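Local coordinates for protein HTH-type transcriptional regulator PrpR (Mycobacterium tuberculosis, PDB 6D2S) that regulates transcription of the enzymes that break down short-chain fatty acids through the glyoxylate and methylcitrate cycles, supporting assimilation of cholesterol-derived propionate and growth in macrophages, at residues A[76-81]-A[88-93]; A[136-141]-A[176-181]; A[218-223]-A[260-265]; A[227-232]-A[241-246]. All blocks are in the same frame, centred on the assembly; numbering follows the deposited sequence.

Interaction 1: A[76-81]-A[88-93]; sequences LRVAHW and AFQIAT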
# COMPACT_ATOMS: atom_id res chain seq x y z
N LEU A 76 -6.42 13.25 17.24
CA LEU A 76 -6.70 12.52 16.01
C LEU A 76 -7.79 11.50 16.32
O LEU A 76 -7.56 10.56 17.09
CB LEU A 76 -5.46 11.82 15.46
CG LEU A 76 -5.74 10.95 14.23
CD1 LEU A 76 -6.17 11.82 13.04
CD2 LEU A 76 -4.52 10.11 13.86
N ARG A 77 -8.96 11.68 15.71
CA ARG A 77 -10.03 10.69 15.81
C ARG A 77 -9.91 9.68 14.68
O ARG A 77 -9.68 10.05 13.52
CB ARG A 77 -11.40 11.38 15.77
CG ARG A 77 -11.68 12.14 17.05
CD ARG A 77 -12.77 13.17 16.85
NE ARG A 77 -14.04 12.55 16.49
CZ ARG A 77 -14.92 13.09 15.64
NH1 ARG A 77 -14.65 14.26 15.06
NH2 ARG A 77 -16.06 12.47 15.38
N VAL A 78 -10.04 8.41 15.02
CA VAL A 78 -9.86 7.31 14.08
C VAL A 78 -11.11 6.46 14.14
O VAL A 78 -11.61 6.17 15.23
CB VAL A 78 -8.60 6.48 14.41
CG1 VAL A 78 -8.49 5.27 13.47
CG2 VAL A 78 -7.35 7.36 14.33
N ALA A 79 -11.63 6.08 12.97
CA ALA A 79 -12.93 5.43 12.89
C ALA A 79 -12.94 4.09 13.62
O ALA A 79 -12.07 3.24 13.41
CB ALA A 79 -13.32 5.20 11.42
N HIS A 80 -13.97 3.89 14.45
CA HIS A 80 -14.08 2.68 15.27
C HIS A 80 -14.32 1.43 14.43
O HIS A 80 -13.99 0.33 14.87
CB HIS A 80 -15.22 2.86 16.28
CG HIS A 80 -16.58 2.68 15.68
ND1 HIS A 80 -17.08 3.52 14.71
CD2 HIS A 80 -17.52 1.72 15.87
CE1 HIS A 80 -18.29 3.10 14.35
NE2 HIS A 80 -18.57 2.02 15.04
N TRP A 81 -14.91 1.57 13.24
CA TRP A 81 -15.19 0.38 12.45
C TRP A 81 -13.95 -0.16 11.73
O TRP A 81 -14.05 -1.19 11.05
CB TRP A 81 -16.30 0.66 11.43
CG TRP A 81 -16.10 1.87 10.57
CD1 TRP A 81 -16.51 3.14 10.83
CD2 TRP A 81 -15.44 1.91 9.29
NE1 TRP A 81 -16.15 3.98 9.80
CE2 TRP A 81 -15.49 3.25 8.84
CE3 TRP A 81 -14.82 0.95 8.49
CZ2 TRP A 81 -14.94 3.65 7.62
CZ3 TRP A 81 -14.28 1.35 7.27
CH2 TRP A 81 -14.34 2.69 6.86
N ALA A 88 -3.98 1.58 12.65
CA ALA A 88 -2.57 1.93 12.58
C ALA A 88 -2.26 2.71 11.31
O ALA A 88 -1.52 3.71 11.35
CB ALA A 88 -1.71 0.66 12.63
N PHE A 89 -2.82 2.27 10.18
CA PHE A 89 -2.56 2.95 8.91
C PHE A 89 -2.98 4.42 8.97
O PHE A 89 -2.25 5.31 8.51
CB PHE A 89 -3.28 2.22 7.78
CG PHE A 89 -2.88 2.69 6.41
CD1 PHE A 89 -1.85 2.06 5.72
CD2 PHE A 89 -3.56 3.73 5.81
CE1 PHE A 89 -1.49 2.48 4.45
CE2 PHE A 89 -3.21 4.17 4.53
CZ PHE A 89 -2.18 3.54 3.86
N GLN A 90 -4.15 4.69 9.55
CA GLN A 90 -4.61 6.07 9.67
C GLN A 90 -3.69 6.89 10.56
O GLN A 90 -3.40 8.05 10.26
CB GLN A 90 -6.03 6.10 10.23
CG GLN A 90 -7.06 5.50 9.30
CD GLN A 90 -7.04 6.17 7.94
OE1 GLN A 90 -7.11 7.40 7.83
NE2 GLN A 90 -6.95 5.37 6.88
N ILE A 91 -3.27 6.32 11.70
CA ILE A 91 -2.43 7.06 12.63
C ILE A 91 -1.08 7.35 12.00
O ILE A 91 -0.54 8.46 12.13
CB ILE A 91 -2.27 6.28 13.95
CG1 ILE A 91 -3.64 6.03 14.58
CG2 ILE A 91 -1.34 7.05 14.91
CD1 ILE A 91 -3.63 4.87 15.64
N ALA A 92 -0.51 6.37 11.30
CA ALA A 92 0.79 6.58 10.67
C ALA A 92 0.69 7.57 9.51
O ALA A 92 1.64 8.31 9.25
CB ALA A 92 1.37 5.24 10.20
N THR A 93 -0.46 7.60 8.83
CA THR A 93 -0.67 8.62 7.80
C THR A 93 -0.63 10.01 8.41
O THR A 93 0.07 10.90 7.90
CB THR A 93 -1.99 8.38 7.06
OG1 THR A 93 -1.91 7.14 6.34
CG2 THR A 93 -2.24 9.50 6.04

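Interaction 2: A[136-141]-A[176-181]; sequences LPYREF and PRQRGI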
# COMPACT_ATOMS: atom_id res chain seq x y z
N LEU A 136 4.73 -1.86 7.59
CA LEU A 136 5.44 -2.96 6.95
C LEU A 136 6.88 -2.51 6.74
O LEU A 136 7.29 -2.17 5.62
CB LEU A 136 4.77 -3.35 5.63
CG LEU A 136 3.27 -3.63 5.80
CD1 LEU A 136 2.58 -3.69 4.41
CD2 LEU A 136 3.07 -4.93 6.59
N PRO A 137 7.67 -2.47 7.81
CA PRO A 137 9.03 -1.95 7.71
C PRO A 137 9.85 -2.78 6.73
O PRO A 137 9.77 -4.01 6.71
CB PRO A 137 9.57 -2.04 9.15
CG PRO A 137 8.68 -3.04 9.83
CD PRO A 137 7.32 -2.85 9.19
N TYR A 138 10.67 -2.09 5.94
CA TYR A 138 11.18 -2.67 4.69
C TYR A 138 11.88 -4.01 4.91
O TYR A 138 11.52 -5.02 4.29
CB TYR A 138 12.11 -1.67 3.98
CG TYR A 138 12.37 -2.05 2.54
CD1 TYR A 138 13.23 -3.10 2.22
CD2 TYR A 138 11.73 -1.38 1.50
CE1 TYR A 138 13.46 -3.47 0.91
CE2 TYR A 138 11.96 -1.75 0.17
CZ TYR A 138 12.83 -2.79 -0.11
OH TYR A 138 13.06 -3.16 -1.42
N ARG A 139 12.95 -4.03 5.72
CA ARG A 139 13.76 -5.24 5.79
C ARG A 139 12.97 -6.39 6.40
O ARG A 139 13.07 -7.53 5.93
CB ARG A 139 15.03 -4.99 6.61
CG ARG A 139 16.05 -4.08 5.93
CD ARG A 139 17.33 -4.03 6.74
NE ARG A 139 18.33 -3.15 6.15
CZ ARG A 139 19.52 -2.90 6.69
NH1 ARG A 139 19.86 -3.46 7.84
NH2 ARG A 139 20.37 -2.08 6.09
N GLU A 140 12.19 -6.11 7.44
CA GLU A 140 11.38 -7.15 8.05
C GLU A 140 10.34 -7.68 7.07
O GLU A 140 10.12 -8.89 6.97
CB GLU A 140 10.70 -6.60 9.31
CG GLU A 140 9.77 -7.61 9.99
CD GLU A 140 9.15 -7.07 11.27
OE1 GLU A 140 9.71 -6.13 11.87
OE2 GLU A 140 8.10 -7.60 11.68
N PHE A 141 9.67 -6.77 6.34
CA PHE A 141 8.65 -7.19 5.39
C PHE A 141 9.26 -7.96 4.23
O PHE A 141 8.72 -9.00 3.80
CB PHE A 141 7.89 -5.96 4.89
CG PHE A 141 6.79 -6.28 3.93
CD1 PHE A 141 5.61 -6.87 4.38
CD2 PHE A 141 6.92 -5.98 2.57
CE1 PHE A 141 4.58 -7.18 3.48
CE2 PHE A 141 5.90 -6.28 1.67
CZ PHE A 141 4.73 -6.88 2.13
N PRO A 176 17.39 0.07 -3.54
CA PRO A 176 18.61 -0.40 -4.20
C PRO A 176 19.35 -1.39 -3.32
O PRO A 176 19.49 -1.20 -2.11
CB PRO A 176 19.41 0.89 -4.43
CG PRO A 176 18.35 1.97 -4.50
CD PRO A 176 17.30 1.55 -3.50
N ARG A 177 19.76 -2.49 -3.93
CA ARG A 177 20.51 -3.57 -3.32
C ARG A 177 19.66 -4.42 -2.38
O ARG A 177 20.19 -5.36 -1.76
CB ARG A 177 21.76 -3.06 -2.57
CG ARG A 177 22.75 -2.36 -3.51
CD ARG A 177 24.01 -1.88 -2.80
NE ARG A 177 24.92 -1.23 -3.75
CZ ARG A 177 24.84 0.05 -4.09
NH1 ARG A 177 23.91 0.82 -3.55
NH2 ARG A 177 25.69 0.56 -4.97
N GLN A 178 18.37 -4.15 -2.24
CA GLN A 178 17.51 -5.06 -1.49
C GLN A 178 16.12 -5.13 -2.14
O GLN A 178 15.09 -4.95 -1.50
CB GLN A 178 17.38 -4.69 -0.01
CG GLN A 178 16.70 -5.83 0.75
CD GLN A 178 16.77 -5.74 2.26
OE1 GLN A 178 17.47 -4.90 2.83
NE2 GLN A 178 16.03 -6.62 2.93
N ARG A 179 16.10 -5.43 -3.43
CA ARG A 179 14.84 -5.46 -4.16
C ARG A 179 14.06 -6.75 -3.89
O ARG A 179 14.65 -7.82 -3.69
CB ARG A 179 15.09 -5.31 -5.67
CG ARG A 179 15.72 -3.97 -6.03
CD ARG A 179 15.96 -3.82 -7.51
NE ARG A 179 14.72 -3.56 -8.23
CZ ARG A 179 14.16 -4.41 -9.09
NH1 ARG A 179 14.73 -5.58 -9.35
NH2 ARG A 179 13.02 -4.08 -9.69
N GLY A 180 12.73 -6.63 -3.88
CA GLY A 180 11.85 -7.77 -3.99
C GLY A 180 11.56 -8.09 -5.44
O GLY A 180 12.10 -7.48 -6.37
N ILE A 181 10.70 -9.09 -5.65
CA ILE A 181 10.24 -9.36 -7.02
C ILE A 181 9.65 -8.09 -7.62
O ILE A 181 8.83 -7.42 -6.95
CB ILE A 181 9.19 -10.49 -7.02
CG1 ILE A 181 9.83 -11.80 -6.58
CG2 ILE A 181 8.53 -10.58 -8.40
CD1 ILE A 181 8.80 -12.93 -6.32
O HOH W 1 18.04 -2.50 3.24

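Interaction 3: A[218-223]-A[260-265]; sequences HDAFAQ and NFAVGL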
# COMPACT_ATOMS: atom_id res chain seq x y z
N HIS A 218 -9.70 -8.48 -13.21
CA HIS A 218 -11.16 -8.46 -13.22
C HIS A 218 -11.74 -9.85 -13.02
O HIS A 218 -12.83 -9.99 -12.45
CB HIS A 218 -11.68 -7.83 -14.51
CG HIS A 218 -13.11 -7.42 -14.44
ND1 HIS A 218 -14.15 -8.27 -14.77
CD2 HIS A 218 -13.69 -6.25 -14.06
CE1 HIS A 218 -15.30 -7.64 -14.61
NE2 HIS A 218 -15.05 -6.41 -14.18
N ASP A 219 -11.04 -10.90 -13.48
CA ASP A 219 -11.52 -12.26 -13.27
C ASP A 219 -11.79 -12.55 -11.80
O ASP A 219 -12.57 -13.46 -11.49
CB ASP A 219 -10.50 -13.28 -13.80
CG ASP A 219 -10.57 -13.47 -15.32
OD1 ASP A 219 -11.50 -12.94 -15.97
OD2 ASP A 219 -9.67 -14.15 -15.85
N ALA A 220 -11.16 -11.82 -10.88
CA ALA A 220 -11.40 -12.06 -9.45
C ALA A 220 -12.87 -11.90 -9.08
O ALA A 220 -13.36 -12.60 -8.19
CB ALA A 220 -10.54 -11.11 -8.61
N PHE A 221 -13.58 -10.99 -9.75
CA PHE A 221 -14.98 -10.76 -9.41
C PHE A 221 -15.86 -11.98 -9.66
O PHE A 221 -17.00 -12.02 -9.18
CB PHE A 221 -15.53 -9.56 -10.19
CG PHE A 221 -14.98 -8.24 -9.75
CD1 PHE A 221 -15.29 -7.72 -8.50
CD2 PHE A 221 -14.17 -7.50 -10.59
CE1 PHE A 221 -14.78 -6.50 -8.08
CE2 PHE A 221 -13.66 -6.27 -10.20
CZ PHE A 221 -13.97 -5.77 -8.94
N ALA A 222 -15.37 -12.97 -10.41
CA ALA A 222 -16.18 -14.16 -10.67
C ALA A 222 -16.05 -15.20 -9.57
O ALA A 222 -16.89 -16.10 -9.49
CB ALA A 222 -15.78 -14.79 -12.01
N GLN A 223 -15.03 -15.09 -8.73
CA GLN A 223 -14.81 -15.98 -7.59
C GLN A 223 -14.47 -15.12 -6.39
O GLN A 223 -13.32 -15.12 -5.91
CB GLN A 223 -13.69 -16.98 -7.88
CG GLN A 223 -13.98 -17.95 -9.02
CD GLN A 223 -12.80 -18.86 -9.33
OE1 GLN A 223 -11.81 -18.44 -9.93
NE2 GLN A 223 -12.90 -20.12 -8.92
N ASN A 260 -16.74 -2.34 -4.16
CA ASN A 260 -15.90 -3.53 -4.23
C ASN A 260 -14.80 -3.36 -5.27
O ASN A 260 -15.04 -2.87 -6.38
CB ASN A 260 -16.74 -4.77 -4.54
CG ASN A 260 -17.53 -5.26 -3.34
OD1 ASN A 260 -18.75 -5.15 -3.31
ND2 ASN A 260 -16.83 -5.80 -2.35
N PHE A 261 -13.59 -3.76 -4.90
CA PHE A 261 -12.44 -3.68 -5.78
C PHE A 261 -11.84 -5.07 -5.97
O PHE A 261 -12.03 -5.98 -5.15
CB PHE A 261 -11.36 -2.74 -5.21
CG PHE A 261 -11.83 -1.32 -5.01
CD1 PHE A 261 -11.71 -0.39 -6.04
CD2 PHE A 261 -12.39 -0.92 -3.81
CE1 PHE A 261 -12.14 0.92 -5.86
CE2 PHE A 261 -12.82 0.38 -3.63
CZ PHE A 261 -12.69 1.30 -4.66
N ALA A 262 -11.12 -5.22 -7.07
CA ALA A 262 -10.21 -6.34 -7.27
C ALA A 262 -8.81 -5.77 -7.38
O ALA A 262 -8.60 -4.71 -7.98
CB ALA A 262 -10.56 -7.14 -8.52
N VAL A 263 -7.85 -6.48 -6.80
CA VAL A 263 -6.46 -6.05 -6.79
C VAL A 263 -5.59 -7.22 -7.20
O VAL A 263 -5.87 -8.37 -6.84
CB VAL A 263 -6.06 -5.50 -5.41
CG1 VAL A 263 -4.55 -5.42 -5.27
CG2 VAL A 263 -6.69 -4.13 -5.20
N GLY A 264 -4.54 -6.94 -7.96
CA GLY A 264 -3.69 -8.01 -8.45
C GLY A 264 -2.25 -7.56 -8.58
O GLY A 264 -1.94 -6.37 -8.64
N LEU A 265 -1.37 -8.56 -8.61
CA LEU A 265 0.05 -8.38 -8.87
C LEU A 265 0.44 -9.28 -10.03
O LEU A 265 0.02 -10.44 -10.10
CB LEU A 265 0.90 -8.76 -7.65
CG LEU A 265 0.75 -7.86 -6.42
CD1 LEU A 265 1.53 -8.48 -5.27
CD2 LEU A 265 1.27 -6.47 -6.75

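Interaction 4: A[227-232]-A[241-246]; sequences IVRQVA and FWVAKT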
# COMPACT_ATOMS: atom_id res chain seq x y z
N ILE A 227 -8.47 -16.43 -4.43
CA ILE A 227 -7.34 -16.04 -5.27
C ILE A 227 -7.49 -16.65 -6.65
O ILE A 227 -7.81 -17.84 -6.79
CB ILE A 227 -6.02 -16.43 -4.60
CG1 ILE A 227 -5.62 -15.34 -3.60
CG2 ILE A 227 -4.93 -16.67 -5.65
CD1 ILE A 227 -4.29 -15.57 -2.95
N VAL A 228 -7.29 -15.83 -7.67
CA VAL A 228 -7.34 -16.27 -9.07
C VAL A 228 -5.95 -16.06 -9.64
O VAL A 228 -5.36 -14.99 -9.47
CB VAL A 228 -8.40 -15.49 -9.87
CG1 VAL A 228 -8.35 -15.88 -11.34
CG2 VAL A 228 -9.78 -15.76 -9.30
N ARG A 229 -5.41 -17.10 -10.28
CA ARG A 229 -4.05 -17.08 -10.80
C ARG A 229 -4.06 -17.38 -12.28
O ARG A 229 -4.79 -18.28 -12.73
CB ARG A 229 -3.15 -18.11 -10.10
CG ARG A 229 -3.00 -17.93 -8.61
CD ARG A 229 -2.36 -19.17 -8.01
NE ARG A 229 -3.34 -20.23 -7.76
CZ ARG A 229 -3.03 -21.50 -7.54
NH1 ARG A 229 -1.76 -21.90 -7.58
NH2 ARG A 229 -3.99 -22.39 -7.32
N GLN A 230 -3.25 -16.67 -13.05
CA GLN A 230 -3.16 -17.01 -14.46
C GLN A 230 -1.87 -16.46 -15.05
O GLN A 230 -1.19 -15.62 -14.45
CB GLN A 230 -4.36 -16.49 -15.24
CG GLN A 230 -4.65 -15.03 -15.07
CD GLN A 230 -6.04 -14.69 -15.58
OE1 GLN A 230 -6.94 -14.32 -14.80
NE2 GLN A 230 -6.23 -14.82 -16.88
N VAL A 231 -1.55 -16.95 -16.23
CA VAL A 231 -0.37 -16.52 -16.97
C VAL A 231 -0.86 -15.84 -18.24
O VAL A 231 -1.65 -16.41 -19.00
CB VAL A 231 0.56 -17.70 -17.28
CG1 VAL A 231 1.79 -17.22 -18.06
CG2 VAL A 231 0.99 -18.38 -15.99
N ALA A 232 -0.40 -14.62 -18.46
CA ALA A 232 -0.81 -13.80 -19.59
C ALA A 232 0.39 -13.08 -20.16
O ALA A 232 1.29 -12.66 -19.42
CB ALA A 232 -1.89 -12.79 -19.18
N PHE A 241 3.03 -13.79 -14.62
CA PHE A 241 2.22 -14.57 -13.71
C PHE A 241 1.42 -13.61 -12.84
O PHE A 241 2.00 -12.71 -12.21
CB PHE A 241 3.10 -15.49 -12.85
CG PHE A 241 2.32 -16.53 -12.09
CD1 PHE A 241 2.31 -17.85 -12.51
CD2 PHE A 241 1.57 -16.17 -10.99
CE1 PHE A 241 1.58 -18.80 -11.82
CE2 PHE A 241 0.83 -17.13 -10.30
CZ PHE A 241 0.85 -18.43 -10.71
N TRP A 242 0.11 -13.79 -12.81
CA TRP A 242 -0.81 -12.85 -12.17
C TRP A 242 -1.54 -13.53 -11.02
O TRP A 242 -1.99 -14.67 -11.14
CB TRP A 242 -1.82 -12.31 -13.19
CG TRP A 242 -1.23 -11.33 -14.16
CD1 TRP A 242 -0.73 -11.59 -15.41
CD2 TRP A 242 -1.06 -9.92 -13.95
NE1 TRP A 242 -0.27 -10.43 -15.98
CE2 TRP A 242 -0.47 -9.39 -15.12
CE3 TRP A 242 -1.37 -9.05 -12.90
CZ2 TRP A 242 -0.17 -8.04 -15.25
CZ3 TRP A 242 -1.07 -7.72 -13.04
CH2 TRP A 242 -0.48 -7.22 -14.21
N VAL A 243 -1.65 -12.81 -9.90
CA VAL A 243 -2.44 -13.26 -8.76
C VAL A 243 -3.35 -12.11 -8.37
O VAL A 243 -2.90 -10.97 -8.27
CB VAL A 243 -1.54 -13.68 -7.58
CG1 VAL A 243 -2.38 -14.21 -6.43
CG2 VAL A 243 -0.52 -14.72 -8.03
N ALA A 244 -4.64 -12.40 -8.18
CA ALA A 244 -5.63 -11.36 -7.94
C ALA A 244 -6.68 -11.85 -6.95
O ALA A 244 -6.95 -13.05 -6.83
CB ALA A 244 -6.33 -10.92 -9.24
N LYS A 245 -7.29 -10.90 -6.25
CA LYS A 245 -8.41 -11.22 -5.39
C LYS A 245 -9.26 -9.97 -5.21
O LYS A 245 -8.75 -8.85 -5.28
CB LYS A 245 -7.93 -11.74 -4.02
CG LYS A 245 -9.01 -12.39 -3.19
CD LYS A 245 -8.43 -13.07 -1.97
CE LYS A 245 -8.32 -12.11 -0.81
NZ LYS A 245 -7.99 -12.81 0.47
N THR A 246 -10.56 -10.18 -4.98
CA THR A 246 -11.39 -9.07 -4.55
C THR A 246 -11.03 -8.69 -3.12
O THR A 246 -10.52 -9.50 -2.35
CB THR A 246 -12.89 -9.41 -4.63
OG1 THR A 246 -13.17 -10.55 -3.81
CG2 THR A 246 -13.31 -9.68 -6.06

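Interaction 1: A[76-81]-A[88-93]
With CG1 of Val78 anti to its backbone N (chi1 176°) and CG2 anti to the carbonyl carbon, the two methyls of Val78 fork over neighbouring helix residues, CG1 meeting Gln90 and CG2 meeting Ile91. On the helix side, CG1 of Ile91 lies anti to the carbonyl carbon (chi1 -59°), where both strand residues meet it. Val78 CG2 approaches Ile91 CG1 to 3.9 Å, the two side chains crossing at about a right angle. Two residues earlier on the strand, Leu76 extends a single branch: its CD2 stops 3.9 Å from Ile91 CA and 4.2 Å from Ile91 CG1, so this methyl rests against the helix backbone as well as the side chain. The other Val78 methyl, CG1, sits 4.2 Å from Gln90 CB. Gln90 thus lends only its aliphatic root to the contact. Beyond CB the chain bends at chi2 and carries the amide away from the strand, where OE1 is hydrogen-bonded to Arg67 and NE2 to Gln86. No hydrogen bond links the two segments, and all four touching residues are buried; the contact is apolar, made at ordinary van der Waals distances. Strand 76-79 and helix 88-93 run nearly antiparallel, at 152°, with axes 8.9 Å apart, which places a helix against one face of a small sheet in the IrrE N-terminal-like domain. Strand 75-79 is the middle of three, between 54-58 and 67-70. Ile91 also reaches Val55 of strand 54-58 and Leu43 and Met47 of helix 39-51, while Phe89, Ala92 and Thr93 pack on helix 116-135.

Interaction 2: A[136-141]-A[176-181]
Tyr138 and Gln178 lie alongside each other, running in opposite senses: the phenol ends at the Gln178 carbonyl and the amide ends beside Arg139. Gln178 leaves CB with CG anti to its backbone N (chi1 -169°), and CG passes 4.0 Å from CE1 of the Tyr138 ring. The chain stays extended beyond CG, which lays CD near Arg139 CG, at 4.1 Å. At the tip the amide parts: OE1 lies 3.5 Å from Arg139 CG, and NE2 comes to 3.9 Å from Arg139 CA. The Gln178 and Arg139 side chains cross at about a right angle, with amide and guanidinium planes 37° apart. OE1 does not bond the guanidinium directly; a water accepts from Arg139 NE at 3.0 Å and donates to Gln178 OE1, but this second leg, at 2.5 Å, is unusually short and less certain. Gln178 O lies at the edge of the Tyr138 ring, in its plane, and accepts a hydrogen bond from Tyr138 OH at 2.7 Å. The hydroxyl stands above the carbonyl plane, 37° out of it. Tyr138 opens helix 138-147, whereas Gln178 belongs to the loop between helix 163-170 and strand 183-189; the contact therefore fastens the IrrE-like region to the C-terminal, GAF-clan region. Tyr138 OH is also hydrogen-bonded to Arg175 N, and Arg175 makes a cation-pi contact with the ring. The buried phenol oxygen is thus donor and acceptor for loop backbone, which would hold the hydroxyl in one orientation, while on the Arg139 side the direct contact is aliphatic and the polar link passes through one water.

Interaction 3: A[218-223]-A[260-265]
One face of the Phe221 ring receives the methyl of Ala262, a CH-pi contact in which Ala262 CB lies 4.0 Å from the Phe221 ring centroid and 28° off its normal. The methyl is displaced from the centre to the CE2-CZ bond at the tip of the ring: Phe221 CE2 is 3.6 Å from Ala262 CB, and CZ is almost as near. At the ring edge, near its plane, is the carbonyl oxygen of Asn260, 4.0 Å from Phe221 CZ. His218 CG also lies in plane at the edge, and in return Phe221 CD2 stands 3.7 Å above the His218 ring plane, offset toward its rim. Phe221 CZ also reaches the strand backbone, 3.5 Å from Ala262 N.

The segment 219-222 is a 3-10 turn that continues from helix 215-218, and strand 261-268 is the central member of the five-stranded antiparallel sheet in the C-terminal, GAF-clan region. The turn therefore packs on one sheet face, over the central strand, shortly before the chain enters edge strand 228-233. Ala220 adds a smaller apolar touch, its CB 4.0 Å from Ala262 CB, so Ala262 meets two consecutive residues of the turn. Ala220 and Phe221 also touch Thr246 on adjoining strand 239-247. Phe261 points to the other face, where it packs on Leu255 and Arg187, and the backbone of Ala262 pairs with Thr188.

Interaction 4: A[227-232]-A[241-246]
Val228 and Ala244 pair across an antiparallel beta hairpin, strands 228-233 and 239-247, which forms one margin of the five-stranded sheet of the C-terminal, GAF-clan region. Backbone hydrogen bonds come in two reciprocal pairs. Val228 N gives to Ala244 O at 2.9 Å, nearly straight at 169°, and Ala244 N returns to Val228 O with a more bent 144°. Gln230 and Trp242 repeat the exchange, Trp242 N meeting Gln230 O at 2.8 Å. Arg229-Val243 and Val231-Phe241 are non-hydrogen-bonded pairs. CA-H...O contacts join Arg229 CA to Trp242 O, at 3.2 Å, Val243 CA to Val228 O and Ile227 CA to Ala244 O.

Among apolar contacts, Ile227 CG2, just ahead of the strand, touches Val243 CG1 at 3.6 Å. On the face of Arg229, Val231, Phe241 and Val243, Val231 CG2 meets Phe241 CD1 at 3.8 Å, the side chains crossing at about a right angle. With CG anti to the backbone N (chi1 -168°), the Phe241 ring is set beside the neighbouring strand, where CE2 and CZ meet Arg229 CB. The Arg229 chain runs alongside Val243, its CG 4.1 Å from Val243 CG2.

Charged ends leave the hairpin: Lys245 forms a salt bridge with Asp153, and Arg229 NH1 bonds the carbonyl of Tyr277. On the other face, the Trp242 indole packs against Val216, Ile184 and Val186; Trp242 CD1 lies 4.1 Å from Ala232 CB, while Trp242 NE1 is buried without a hydrogen-bond partner.

Overall arrangement
From the N terminus, interaction 1 comes first, closing a short loop of six residues as the chain passes from strand 75-79 into helix 84-99 within the IrrE-like region. Interaction 2 follows in series, spanning 34 mostly helical residues and tying helix 138-147 to the loop ahead of strand 183-189, in the C-terminal region. There, residues 218-223 and 260-265 of interaction 3 enclose the whole hairpin of interaction 4, whose segments are eight residues apart. These two contacts share one sheet: strands 239-247 and 261-268 are neighbours, joined by probable backbone hydrogen bonds such as Leu265 N to Val243 O. Interactions 1 and 4 lie on opposite sides of the chain's centre.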